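Local atomic coordinates of clavulanic acid biosynthesis oligopeptide binding protein 2 (Streptomyces clavuligerus, PDB entry 2WOL), a protein that probably binds oligopeptides as an extracellular solute-binding protein, and belongs to the biosynthetic pathway of the beta-lactamase inhibitor clavulanic acid. Residues F180-H185 with F457-G462; T138-L143 with H185-P190; A77-A82 with V544-G549; P466-R471 with A492-T497; A350-T355 with Y461-P466. All blocks are in the same frame, centred on the assembly; numbering follows the deposited sequence.

Interaction 1: F180-H185 with F457-G462; sequences FSDFDH and FPTEYG
Asp182 OD2 receives two donors: the hydroxyl of Thr459, with OG1 at 2.7 Å from OD2, and a water that also accepts from Tyr461 N. The hydroxyl meets the carboxylate from above its plane, 48° out of it. Thr459 OG1 in turn accepts from Gly462 N, an N-cap bond 3.1 Å long, and its chi1 of 65° sets it between backbone N and carbonyl carbon. The other branch, Thr459 CG2, lies over one face of the His185 ring, 3.5 Å from its centroid, a CH-pi contact; His185 ND1 bonds to Tyr70 OH. The edge of Phe180 points at the face of Tyr461, CE1 to CE2 3.7 Å, in a T-shaped pair with planes at 83°. The start of helix 183-186 thus meets that of helix 460-468, consistent with contact between the two lobes of this family's fold. The hydroxyl, the water linking the carboxylate to Tyr461 N and the nearby helix N terminus would probably stabilise a negative charge on Asp182.

Interaction 2: T138-L143 with H185-P190; sequences TYLIPL and HLMAQP
Leu186, in helix 183-186, reaches toward helix 140-144 and through its two methyls meets Leu140 and Leu143 of that helix and Tyr139 just before it. The contact consists of apolar packing. Among the methyl-to-methyl contacts, Leu186 CD1 lies 3.5 Å from Leu143 CD1, tighter than usual van der Waals contact, and 4.0 Å from Leu140 CD2, past which it slides in the opposite direction. Its other branch, CD2, rests on Tyr139 CB at 3.9 Å, close to the tyrosine ring, which it approaches obliquely.

The terminal methyl of Met187 makes the remaining contact. The CB of Met187 points away from helix 140-144, yet bends at chi2 (-58°) and chi3 (95°) carry the chain back, and CE touches Leu140 CD2 at 3.7 Å. Leu140 therefore sits against both Leu186 and Met187.

The hydroxyl of Tyr139 bonds to Asp456, its ring stands edge-to-face with Phe457, and a glycerol, probably from the crystallisation liquor, lies beside it. Leu140 also touches Val124 of helix 117-127. The arrangement is plain hydrophobic packing between two short helices with their flanking turns, within a solute-binding protein of family 5.

Interaction 3: A77-A82 with V544-G549; sequences AGLVPA and VHPAFG
Gly78 and Leu79, in a short 3-10 turn before strand 82-83, pack on His545, Pro546 and Ala547, where the chain turns between strands 544-545 and 550-551; this is a partly buried contact between a 3-10 turn and the turn that follows strand 544-545, joining an early and a late part of the sequence. No hydrogen bond crosses it. Gly78 lies against the proline ring, with its CA 3.9 Å from Pro546 CG, and the absence of a CB on this side permits the close approach. Leu79 CD2 comes in obliquely beside it, 3.8 Å from Pro546 CB and 3.4 Å from Pro546 O, so that one methyl rests on the proline and on the peptide bond that follows it.

The polar element is the imidazole. CG of His545 lies anti to the backbone N (chi1 -162°); the ring, turned by chi2 (-68°), has its edge toward Gly78, and CE1 lies 3.1 Å from Gly78 O, near the ring plane. Ala547 N donates to His545 ND1 in that plane at 3.0 Å, while NE2 bonds to Pro71 O. Leu79 also touches Pro458, and Ala547 O bonds to a glycerol probably derived from the crystallisation liquor.

With ND1 accepting and NE2 facing a carbonyl, His545 is probably neutral with its proton on NE2. The C-H between the two nitrogens is probably polarised, which would make its approach to Gly78 O favourable.

Interaction 4: P466-R471 with A492-T497; sequences PLVDGR and ALIDET
Arg471 curls back from its CB and ends tip to tip with Asp495 across the contact. Its chain bends at chi2 (84°) and chi3 (50°), bringing NE to Asp469 OD1 at 2.6 Å, on the syn lone pair. NH2 donates to Asp469 OD2, completing a side-on salt bridge, and also to Asp495 OD1 at 2.8 Å, which it meets from above the carboxylate plane. NH1 reaches Asp495 OD2 at 3.0 Å, closing an end-on salt bridge although guanidinium and carboxylate are turned 48° apart. Asp469 OD1 further accepts from Arg471 N, an Asx turn. In this salt-bridge network the arginine joins two carboxylates whose mutual repulsion it probably offsets. Next to the network, Ile494 places CG2 and CD1 each 3.6 Å from Asp469 OD2, and CD1 loosely meets Val468 CG2. The contact joins helix 460-468 and the loop that follows it to helix 488-499; helix 503-520 is touched by Val468 at Val517 and by Leu493 at Val513.

Interaction 5: A350-T355 with Y461-P466; sequences ALFPPT and YGFLAP
The Phe463 ring carries Pro353 over one face: CD sits above its centre, 3.6 Å from the centroid and only 9° off the normal, a CH-pi contact in which the two side chains meet tip to tip. Obliquely placed around the same ring are Leu351 O, 3.2 Å from Phe463 CZ, and Phe352 CD2, 3.9 Å from Phe463 CD2. Phe463 also stands edge-to-face with Trp453. Leu464 CD2 approaches the Phe352 ring obliquely, 3.6 Å from CZ, the two side chains crossing at about a right angle.

The flat groups belong to two different elements. Residues 350-355 form an irregular loop following strand 346-347 of the mixed sheet that also holds strands 303-309 and 523-534, and residues 461-466 are part of helix 460-468, which is kinked at Pro466, whose N has no bond to the preceding turn. The loop packs against Phe463 and Leu464 of the helix, and Leu304 of strand 303-309 touches both Leu351 and Phe463.

Leucines extend the apolar patch beyond the rings. In Leu464, chi1 (-165°) sets CG anti to the backbone N, and chi2 (51°) turns CD1 to 3.8 Å from Leu351 CD1. Leu351 continues onto Val517 and Leu464 onto Val513, both of helix 503-520, and from the same helix Glu514 accepts from the backbone N atoms of Leu351 and Phe352.

From the N terminus, residues 77-82 open interaction 3, which closes only at 544-549 and so encloses the other four. Residues 138-143 begin interaction 2, a short loop ended by 185-190; interaction 1 starts at 180-185, before that loop has closed, and the two cross, sharing His185. Interaction 1 runs on to 457-462, and interaction 5, from 350-355, ends on the same helix, 460-468. Interaction 4 leads from that helix and the loop after it to helix 488-499. Interaction 2 joins helices 140-144 and 183-186; interaction 3 joins the loop before strand 82-83, which touches helix 183-186, to the turn after strand 544-545. Interaction 1 touches all four others.

Interaction 1: F180-H185 with F457-G462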
# COMPACT_ATOMS: atom_id res chain seq x y z
N PHE A 180 -1.24 -17.49 -10.74
CA PHE A 180 -1.11 -16.17 -10.13
C PHE A 180 -0.24 -15.26 -10.98
O PHE A 180 0.99 -15.30 -10.90
CB PHE A 180 -0.59 -16.26 -8.69
CG PHE A 180 -0.78 -14.99 -7.91
CD1 PHE A 180 -2.03 -14.68 -7.39
CD2 PHE A 180 0.27 -14.11 -7.71
CE1 PHE A 180 -2.24 -13.50 -6.68
CE2 PHE A 180 0.08 -12.93 -7.00
CZ PHE A 180 -1.18 -12.63 -6.49
N SER A 181 -0.89 -14.41 -11.78
CA SER A 181 -0.23 -13.54 -12.74
C SER A 181 0.80 -12.59 -12.11
O SER A 181 1.77 -12.21 -12.75
CB SER A 181 -1.27 -12.72 -13.53
OG SER A 181 -2.08 -11.94 -12.66
N ASP A 182 0.57 -12.23 -10.85
CA ASP A 182 1.33 -11.16 -10.20
C ASP A 182 2.47 -11.63 -9.29
O ASP A 182 2.89 -10.89 -8.39
CB ASP A 182 0.37 -10.23 -9.44
CG ASP A 182 -0.65 -9.56 -10.34
OD1 ASP A 182 -0.52 -9.63 -11.59
OD2 ASP A 182 -1.60 -8.96 -9.80
N PHE A 183 2.99 -12.83 -9.53
CA PHE A 183 3.96 -13.40 -8.58
C PHE A 183 5.27 -12.61 -8.43
O PHE A 183 5.84 -12.55 -7.34
CB PHE A 183 4.24 -14.87 -8.89
CG PHE A 183 4.80 -15.64 -7.72
CD1 PHE A 183 3.98 -16.01 -6.65
CD2 PHE A 183 6.15 -15.98 -7.68
CE1 PHE A 183 4.49 -16.70 -5.57
CE2 PHE A 183 6.67 -16.68 -6.60
CZ PHE A 183 5.84 -17.04 -5.55
N ASP A 184 5.75 -11.98 -9.51
CA ASP A 184 6.96 -11.15 -9.42
C ASP A 184 6.79 -10.04 -8.36
O ASP A 184 7.76 -9.63 -7.72
CB ASP A 184 7.29 -10.49 -10.77
CG ASP A 184 8.15 -11.36 -11.68
OD1 ASP A 184 8.71 -12.39 -11.24
OD2 ASP A 184 8.28 -10.98 -12.87
N HIS A 185 5.56 -9.57 -8.20
CA HIS A 185 5.25 -8.55 -7.20
C HIS A 185 5.43 -9.08 -5.79
O HIS A 185 5.98 -8.39 -4.93
CB HIS A 185 3.83 -8.02 -7.38
CG HIS A 185 3.65 -7.17 -8.60
ND1 HIS A 185 3.85 -5.81 -8.60
CD2 HIS A 185 3.32 -7.51 -9.87
CE1 HIS A 185 3.63 -5.33 -9.81
NE2 HIS A 185 3.31 -6.34 -10.60
N PHE A 457 0.46 -4.23 -3.48
CA PHE A 457 1.29 -4.23 -4.70
C PHE A 457 0.49 -3.60 -5.85
O PHE A 457 -0.73 -3.74 -5.90
CB PHE A 457 1.84 -5.64 -5.04
CG PHE A 457 0.83 -6.75 -4.95
CD1 PHE A 457 0.20 -7.23 -6.10
CD2 PHE A 457 0.55 -7.36 -3.72
CE1 PHE A 457 -0.72 -8.27 -6.02
CE2 PHE A 457 -0.37 -8.39 -3.63
CZ PHE A 457 -1.01 -8.86 -4.78
N PRO A 458 1.18 -2.86 -6.75
CA PRO A 458 0.48 -2.02 -7.73
C PRO A 458 -0.10 -2.75 -8.94
O PRO A 458 0.32 -2.50 -10.08
CB PRO A 458 1.55 -1.01 -8.15
CG PRO A 458 2.83 -1.77 -8.02
CD PRO A 458 2.64 -2.73 -6.87
N THR A 459 -1.06 -3.63 -8.69
CA THR A 459 -1.79 -4.32 -9.75
C THR A 459 -3.27 -4.30 -9.43
O THR A 459 -3.68 -4.00 -8.30
CB THR A 459 -1.37 -5.81 -9.89
OG1 THR A 459 -1.73 -6.53 -8.71
CG2 THR A 459 0.13 -5.95 -10.15
N GLU A 460 -4.08 -4.63 -10.43
CA GLU A 460 -5.52 -4.71 -10.25
C GLU A 460 -5.91 -5.75 -9.19
O GLU A 460 -6.82 -5.51 -8.39
CB GLU A 460 -6.23 -5.01 -11.57
CG GLU A 460 -6.24 -3.85 -12.55
CD GLU A 460 -5.01 -3.80 -13.45
OE1 GLU A 460 -3.99 -4.43 -13.12
OE2 GLU A 460 -5.07 -3.12 -14.49
N TYR A 461 -5.22 -6.89 -9.18
CA TYR A 461 -5.47 -7.89 -8.15
C TYR A 461 -5.17 -7.33 -6.77
O TYR A 461 -6.00 -7.41 -5.86
CB TYR A 461 -4.69 -9.19 -8.37
CG TYR A 461 -5.06 -10.22 -7.32
CD1 TYR A 461 -6.14 -11.08 -7.52
CD2 TYR A 461 -4.38 -10.28 -6.10
CE1 TYR A 461 -6.52 -12.00 -6.55
CE2 TYR A 461 -4.75 -11.20 -5.12
CZ TYR A 461 -5.82 -12.06 -5.36
OH TYR A 461 -6.18 -12.96 -4.39
N GLY A 462 -3.97 -6.77 -6.61
CA GLY A 462 -3.56 -6.19 -5.34
C GLY A 462 -4.52 -5.12 -4.86
O GLY A 462 -4.83 -5.04 -3.67
O HOH W 1 -3.61 -8.11 -11.36

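Interaction 2: T138-L143 with H185-P190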
# COMPACT_ATOMS: atom_id res chain seq x y z
N THR A 138 0.69 -11.95 4.03
CA THR A 138 0.57 -13.40 4.03
C THR A 138 -0.01 -13.94 2.72
O THR A 138 -0.52 -15.07 2.67
CB THR A 138 -0.29 -13.90 5.21
OG1 THR A 138 -1.57 -13.28 5.16
CG2 THR A 138 0.39 -13.59 6.54
N TYR A 139 0.07 -13.15 1.66
CA TYR A 139 -0.35 -13.58 0.32
C TYR A 139 0.25 -14.92 -0.10
O TYR A 139 -0.38 -15.70 -0.82
CB TYR A 139 0.01 -12.52 -0.72
CG TYR A 139 -0.73 -11.22 -0.52
CD1 TYR A 139 -0.14 -10.16 0.15
CD2 TYR A 139 -2.02 -11.07 -1.01
CE1 TYR A 139 -0.82 -8.97 0.34
CE2 TYR A 139 -2.72 -9.88 -0.83
CZ TYR A 139 -2.12 -8.83 -0.16
OH TYR A 139 -2.80 -7.66 0.03
N LEU A 140 1.48 -15.19 0.34
CA LEU A 140 2.18 -16.41 -0.07
C LEU A 140 1.58 -17.69 0.50
O LEU A 140 1.72 -18.76 -0.10
CB LEU A 140 3.66 -16.31 0.30
CG LEU A 140 4.46 -15.31 -0.55
CD1 LEU A 140 5.77 -14.94 0.13
CD2 LEU A 140 4.69 -15.84 -1.95
N ILE A 141 0.90 -17.60 1.64
CA ILE A 141 0.41 -18.78 2.34
C ILE A 141 -0.61 -19.59 1.51
O ILE A 141 -0.36 -20.76 1.24
CB ILE A 141 -0.10 -18.46 3.78
CG1 ILE A 141 1.08 -17.97 4.65
CG2 ILE A 141 -0.78 -19.68 4.41
CD1 ILE A 141 0.70 -17.59 6.09
N PRO A 142 -1.74 -18.98 1.09
CA PRO A 142 -2.66 -19.79 0.27
C PRO A 142 -2.08 -20.24 -1.07
O PRO A 142 -2.50 -21.27 -1.61
CB PRO A 142 -3.86 -18.86 0.04
CG PRO A 142 -3.36 -17.49 0.34
CD PRO A 142 -2.27 -17.63 1.35
N LEU A 143 -1.12 -19.49 -1.61
CA LEU A 143 -0.51 -19.84 -2.89
C LEU A 143 0.45 -21.02 -2.80
O LEU A 143 0.73 -21.67 -3.81
CB LEU A 143 0.20 -18.62 -3.49
CG LEU A 143 -0.68 -17.50 -4.03
CD1 LEU A 143 0.17 -16.30 -4.39
CD2 LEU A 143 -1.51 -17.96 -5.23
N HIS A 185 5.56 -9.57 -8.20
CA HIS A 185 5.25 -8.55 -7.20
C HIS A 185 5.43 -9.08 -5.79
O HIS A 185 5.98 -8.39 -4.93
CB HIS A 185 3.83 -8.02 -7.38
CG HIS A 185 3.65 -7.17 -8.60
ND1 HIS A 185 3.85 -5.81 -8.60
CD2 HIS A 185 3.32 -7.51 -9.87
CE1 HIS A 185 3.63 -5.33 -9.81
NE2 HIS A 185 3.31 -6.34 -10.60
N LEU A 186 4.99 -10.31 -5.57
CA LEU A 186 5.16 -10.94 -4.26
C LEU A 186 6.64 -11.16 -3.96
O LEU A 186 7.06 -11.05 -2.80
CB LEU A 186 4.39 -12.26 -4.18
CG LEU A 186 2.87 -12.21 -4.43
CD1 LEU A 186 2.25 -13.55 -4.10
CD2 LEU A 186 2.17 -11.08 -3.65
N MET A 187 7.43 -11.42 -5.00
CA MET A 187 8.86 -11.63 -4.83
C MET A 187 9.63 -10.32 -4.65
O MET A 187 10.84 -10.34 -4.42
CB MET A 187 9.43 -12.44 -6.00
CG MET A 187 8.96 -13.89 -6.04
SD MET A 187 9.35 -14.83 -4.54
CE MET A 187 7.85 -14.70 -3.58
N ALA A 188 8.92 -9.19 -4.76
CA ALA A 188 9.51 -7.87 -4.58
C ALA A 188 9.24 -7.31 -3.18
O ALA A 188 9.69 -6.21 -2.85
CB ALA A 188 8.98 -6.90 -5.65
N GLN A 189 8.53 -8.08 -2.37
CA GLN A 189 8.15 -7.65 -1.02
C GLN A 189 9.19 -8.10 0.01
O GLN A 189 9.78 -9.17 -0.15
CB GLN A 189 6.75 -8.16 -0.67
CG GLN A 189 5.67 -7.85 -1.74
CD GLN A 189 5.63 -6.38 -2.17
OE1 GLN A 189 5.47 -6.06 -3.36
NE2 GLN A 189 5.77 -5.48 -1.21
N PRO A 190 9.43 -7.29 1.06
CA PRO A 190 10.47 -7.64 2.04
C PRO A 190 10.28 -8.97 2.78
O PRO A 190 11.26 -9.54 3.27
CB PRO A 190 10.47 -6.45 3.02
CG PRO A 190 9.19 -5.72 2.76
CD PRO A 190 8.82 -5.97 1.33

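Interaction 3: A77-A82 with V544-G549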
# COMPACT_ATOMS: atom_id res chain seq x y z
N ALA A 77 7.32 2.39 -15.80
CA ALA A 77 8.12 1.18 -15.63
C ALA A 77 8.42 0.89 -14.16
O ALA A 77 8.71 -0.25 -13.79
CB ALA A 77 9.41 1.26 -16.44
N GLY A 78 8.35 1.93 -13.33
CA GLY A 78 8.51 1.77 -11.88
C GLY A 78 7.51 0.82 -11.25
O GLY A 78 7.74 0.31 -10.15
N LEU A 79 6.40 0.57 -11.95
CA LEU A 79 5.35 -0.32 -11.46
C LEU A 79 5.59 -1.79 -11.81
O LEU A 79 4.87 -2.66 -11.34
CB LEU A 79 3.99 0.10 -12.02
CG LEU A 79 3.58 1.56 -11.77
CD1 LEU A 79 2.40 1.94 -12.67
CD2 LEU A 79 3.23 1.76 -10.31
N VAL A 80 6.61 -2.05 -12.62
CA VAL A 80 6.87 -3.40 -13.11
C VAL A 80 8.13 -3.96 -12.43
O VAL A 80 9.23 -3.44 -12.65
CB VAL A 80 7.01 -3.44 -14.66
CG1 VAL A 80 7.21 -4.86 -15.16
CG2 VAL A 80 5.78 -2.81 -15.32
N PRO A 81 7.97 -5.01 -11.59
CA PRO A 81 9.14 -5.56 -10.90
C PRO A 81 10.26 -5.95 -11.87
O PRO A 81 9.99 -6.51 -12.94
CB PRO A 81 8.57 -6.80 -10.19
CG PRO A 81 7.11 -6.49 -10.02
CD PRO A 81 6.73 -5.72 -11.24
N ALA A 82 11.49 -5.61 -11.50
CA ALA A 82 12.68 -5.85 -12.31
C ALA A 82 13.61 -6.83 -11.59
O ALA A 82 13.54 -6.95 -10.36
CB ALA A 82 13.39 -4.53 -12.59
N VAL A 544 9.17 10.78 -6.70
CA VAL A 544 8.09 9.98 -6.14
C VAL A 544 8.08 8.64 -6.86
O VAL A 544 7.93 8.58 -8.08
CB VAL A 544 6.72 10.69 -6.30
CG1 VAL A 544 5.61 9.84 -5.69
CG2 VAL A 544 6.75 12.06 -5.64
N HIS A 545 8.27 7.56 -6.11
CA HIS A 545 8.22 6.25 -6.72
C HIS A 545 6.77 5.87 -7.00
O HIS A 545 5.95 5.86 -6.08
CB HIS A 545 8.89 5.17 -5.88
CG HIS A 545 9.21 3.95 -6.68
ND1 HIS A 545 8.23 3.12 -7.19
CD2 HIS A 545 10.39 3.45 -7.12
CE1 HIS A 545 8.80 2.16 -7.89
NE2 HIS A 545 10.11 2.34 -7.87
N PRO A 546 6.44 5.56 -8.27
CA PRO A 546 5.04 5.30 -8.62
C PRO A 546 4.42 4.08 -7.92
O PRO A 546 3.20 4.01 -7.80
CB PRO A 546 5.09 5.08 -10.14
CG PRO A 546 6.49 4.72 -10.44
CD PRO A 546 7.33 5.45 -9.44
N ALA A 547 5.25 3.14 -7.47
CA ALA A 547 4.74 1.97 -6.76
C ALA A 547 4.43 2.25 -5.28
O ALA A 547 3.79 1.43 -4.62
CB ALA A 547 5.71 0.79 -6.89
N PHE A 548 4.89 3.40 -4.78
CA PHE A 548 4.79 3.72 -3.35
C PHE A 548 3.99 4.99 -3.05
O PHE A 548 3.38 5.10 -1.98
CB PHE A 548 6.19 3.88 -2.74
CG PHE A 548 6.95 2.59 -2.60
CD1 PHE A 548 7.70 2.09 -3.67
CD2 PHE A 548 6.96 1.90 -1.40
CE1 PHE A 548 8.42 0.91 -3.55
CE2 PHE A 548 7.68 0.71 -1.26
CZ PHE A 548 8.41 0.22 -2.34
N GLY A 549 4.00 5.95 -3.97
CA GLY A 549 3.42 7.28 -3.72
C GLY A 549 4.28 8.09 -2.75
O GLY A 549 3.86 9.13 -2.24

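Interaction 4: P466-R471 with A492-T497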
# COMPACT_ATOMS: atom_id res chain seq x y z
N PRO A 466 -8.71 -7.71 -2.50
CA PRO A 466 -8.99 -7.65 -1.06
C PRO A 466 -10.30 -6.92 -0.71
O PRO A 466 -10.87 -7.16 0.35
CB PRO A 466 -7.79 -6.88 -0.50
CG PRO A 466 -6.70 -7.13 -1.50
CD PRO A 466 -7.42 -7.06 -2.81
N LEU A 467 -10.75 -6.06 -1.61
CA LEU A 467 -11.96 -5.27 -1.39
C LEU A 467 -13.25 -5.98 -1.76
O LEU A 467 -14.30 -5.68 -1.19
CB LEU A 467 -11.89 -3.95 -2.18
CG LEU A 467 -10.79 -2.95 -1.85
CD1 LEU A 467 -10.97 -1.70 -2.71
CD2 LEU A 467 -10.76 -2.58 -0.36
N VAL A 468 -13.19 -6.92 -2.72
CA VAL A 468 -14.43 -7.46 -3.31
C VAL A 468 -14.48 -8.98 -3.51
O VAL A 468 -15.55 -9.53 -3.78
CB VAL A 468 -14.77 -6.78 -4.67
CG1 VAL A 468 -14.88 -5.25 -4.51
CG2 VAL A 468 -13.75 -7.15 -5.76
N ASP A 469 -13.32 -9.64 -3.41
CA ASP A 469 -13.24 -11.08 -3.66
C ASP A 469 -13.79 -11.83 -2.46
O ASP A 469 -13.33 -11.64 -1.33
CB ASP A 469 -11.78 -11.47 -3.96
CG ASP A 469 -11.63 -12.91 -4.41
OD1 ASP A 469 -12.24 -13.82 -3.81
OD2 ASP A 469 -10.86 -13.13 -5.37
N GLY A 470 -14.79 -12.68 -2.70
CA GLY A 470 -15.45 -13.45 -1.65
C GLY A 470 -14.52 -14.34 -0.85
O GLY A 470 -14.75 -14.58 0.34
N ARG A 471 -13.47 -14.83 -1.50
CA ARG A 471 -12.46 -15.68 -0.85
C ARG A 471 -11.54 -14.87 0.08
O ARG A 471 -10.77 -15.45 0.84
CB ARG A 471 -11.63 -16.42 -1.90
CG ARG A 471 -12.35 -17.56 -2.63
CD ARG A 471 -13.19 -17.11 -3.83
NE ARG A 471 -12.47 -16.23 -4.76
CZ ARG A 471 -11.87 -16.61 -5.89
NH1 ARG A 471 -11.90 -17.89 -6.27
NH2 ARG A 471 -11.26 -15.72 -6.64
N ALA A 492 -15.07 -15.58 -10.26
CA ALA A 492 -14.67 -16.28 -11.48
C ALA A 492 -13.88 -15.38 -12.42
O ALA A 492 -12.87 -15.81 -12.99
CB ALA A 492 -15.89 -16.86 -12.19
N LEU A 493 -14.33 -14.14 -12.59
CA LEU A 493 -13.61 -13.17 -13.42
C LEU A 493 -12.21 -12.90 -12.88
O LEU A 493 -11.25 -12.86 -13.65
CB LEU A 493 -14.39 -11.86 -13.55
CG LEU A 493 -15.60 -11.82 -14.50
CD1 LEU A 493 -16.38 -10.54 -14.30
CD2 LEU A 493 -15.19 -11.97 -15.96
N ILE A 494 -12.11 -12.73 -11.56
CA ILE A 494 -10.82 -12.55 -10.90
C ILE A 494 -9.91 -13.75 -11.19
O ILE A 494 -8.76 -13.59 -11.59
CB ILE A 494 -10.97 -12.29 -9.38
CG1 ILE A 494 -11.62 -10.92 -9.14
CG2 ILE A 494 -9.62 -12.40 -8.66
CD1 ILE A 494 -11.94 -10.61 -7.69
N ASP A 495 -10.44 -14.96 -11.01
CA ASP A 495 -9.69 -16.18 -11.32
C ASP A 495 -9.21 -16.17 -12.77
O ASP A 495 -8.07 -16.55 -13.04
CB ASP A 495 -10.54 -17.43 -11.03
CG ASP A 495 -10.68 -17.71 -9.54
OD1 ASP A 495 -9.95 -17.10 -8.73
OD2 ASP A 495 -11.53 -18.56 -9.18
N GLU A 496 -10.07 -15.73 -13.69
CA GLU A 496 -9.68 -15.68 -15.10
C GLU A 496 -8.49 -14.75 -15.36
O GLU A 496 -7.58 -15.11 -16.11
CB GLU A 496 -10.86 -15.32 -16.00
CG GLU A 496 -10.58 -15.56 -17.48
CD GLU A 496 -11.77 -15.33 -18.39
OE1 GLU A 496 -12.91 -15.24 -17.89
OE2 GLU A 496 -11.55 -15.24 -19.62
N THR A 497 -8.50 -13.57 -14.74
CA THR A 497 -7.38 -12.63 -14.91
C THR A 497 -6.05 -13.27 -14.51
O THR A 497 -5.03 -13.04 -15.16
CB THR A 497 -7.57 -11.31 -14.10
OG1 THR A 497 -7.41 -11.57 -12.70
CG2 THR A 497 -8.92 -10.67 -14.36

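Interaction 5: A350-T355 with Y461-P466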
# COMPACT_ATOMS: atom_id res chain seq x y z
N ALA A 350 -15.14 5.91 -9.74
CA ALA A 350 -14.80 4.50 -9.81
C ALA A 350 -13.66 4.16 -8.84
O ALA A 350 -13.21 5.01 -8.07
CB ALA A 350 -14.47 4.09 -11.24
N LEU A 351 -13.19 2.92 -8.90
CA LEU A 351 -12.30 2.38 -7.87
C LEU A 351 -10.81 2.42 -8.21
O LEU A 351 -10.01 2.92 -7.43
CB LEU A 351 -12.73 0.96 -7.48
CG LEU A 351 -14.21 0.78 -7.12
CD1 LEU A 351 -14.58 -0.69 -7.04
CD2 LEU A 351 -14.56 1.48 -5.81
N PHE A 352 -10.44 1.90 -9.39
CA PHE A 352 -9.03 1.81 -9.78
C PHE A 352 -8.34 3.17 -9.84
O PHE A 352 -8.89 4.11 -10.41
CB PHE A 352 -8.88 1.16 -11.16
CG PHE A 352 -9.19 -0.31 -11.21
CD1 PHE A 352 -10.03 -0.81 -12.20
CD2 PHE A 352 -8.64 -1.20 -10.29
CE1 PHE A 352 -10.33 -2.17 -12.27
CE2 PHE A 352 -8.93 -2.56 -10.35
CZ PHE A 352 -9.78 -3.04 -11.35
N PRO A 353 -7.14 3.27 -9.26
CA PRO A 353 -6.28 4.44 -9.51
C PRO A 353 -5.83 4.47 -10.97
O PRO A 353 -5.74 3.41 -11.60
CB PRO A 353 -5.08 4.21 -8.59
CG PRO A 353 -5.52 3.19 -7.60
CD PRO A 353 -6.51 2.33 -8.32
N PRO A 354 -5.55 5.67 -11.52
CA PRO A 354 -5.09 5.79 -12.91
C PRO A 354 -3.73 5.15 -13.23
O PRO A 354 -3.34 5.11 -14.40
CB PRO A 354 -5.05 7.30 -13.14
CG PRO A 354 -4.93 7.89 -11.79
CD PRO A 354 -5.69 6.98 -10.87
N THR A 355 -3.02 4.67 -12.21
CA THR A 355 -1.75 3.96 -12.42
C THR A 355 -1.97 2.57 -13.00
O THR A 355 -1.05 1.99 -13.60
CB THR A 355 -0.95 3.80 -11.11
OG1 THR A 355 -1.82 3.38 -10.05
CG2 THR A 355 -0.25 5.10 -10.73
N TYR A 461 -5.22 -6.89 -9.18
CA TYR A 461 -5.47 -7.89 -8.15
C TYR A 461 -5.17 -7.33 -6.77
O TYR A 461 -6.00 -7.41 -5.86
CB TYR A 461 -4.69 -9.19 -8.37
CG TYR A 461 -5.06 -10.22 -7.32
CD1 TYR A 461 -6.14 -11.08 -7.52
CD2 TYR A 461 -4.38 -10.28 -6.10
CE1 TYR A 461 -6.52 -12.00 -6.55
CE2 TYR A 461 -4.75 -11.20 -5.12
CZ TYR A 461 -5.82 -12.06 -5.36
OH TYR A 461 -6.18 -12.96 -4.39
N GLY A 462 -3.97 -6.77 -6.61
CA GLY A 462 -3.56 -6.19 -5.34
C GLY A 462 -4.52 -5.12 -4.86
O GLY A 462 -4.83 -5.04 -3.67
N PHE A 463 -5.02 -4.31 -5.79
CA PHE A 463 -5.91 -3.22 -5.42
C PHE A 463 -7.34 -3.68 -5.11
O PHE A 463 -7.92 -3.29 -4.09
CB PHE A 463 -5.94 -2.12 -6.49
CG PHE A 463 -6.76 -0.93 -6.08
CD1 PHE A 463 -6.19 0.08 -5.31
CD2 PHE A 463 -8.10 -0.85 -6.42
CE1 PHE A 463 -6.95 1.16 -4.89
CE2 PHE A 463 -8.87 0.23 -6.01
CZ PHE A 463 -8.30 1.24 -5.25
N LEU A 464 -7.91 -4.48 -6.00
CA LEU A 464 -9.35 -4.75 -5.95
C LEU A 464 -9.75 -6.05 -5.25
O LEU A 464 -10.78 -6.08 -4.57
CB LEU A 464 -9.97 -4.67 -7.35
CG LEU A 464 -11.50 -4.57 -7.42
CD1 LEU A 464 -12.04 -3.45 -6.52
CD2 LEU A 464 -11.97 -4.37 -8.86
N ALA A 465 -8.96 -7.11 -5.38
CA ALA A 465 -9.35 -8.39 -4.80
C ALA A 465 -9.60 -8.36 -3.28
O ALA A 465 -10.59 -8.91 -2.82
CB ALA A 465 -8.37 -9.49 -5.16
N PRO A 466 -8.71 -7.71 -2.50
CA PRO A 466 -8.99 -7.65 -1.06
C PRO A 466 -10.30 -6.92 -0.71
O PRO A 466 -10.87 -7.16 0.35
CB PRO A 466 -7.79 -6.88 -0.50
CG PRO A 466 -6.70 -7.13 -1.50
CD PRO A 466 -7.42 -7.06 -2.81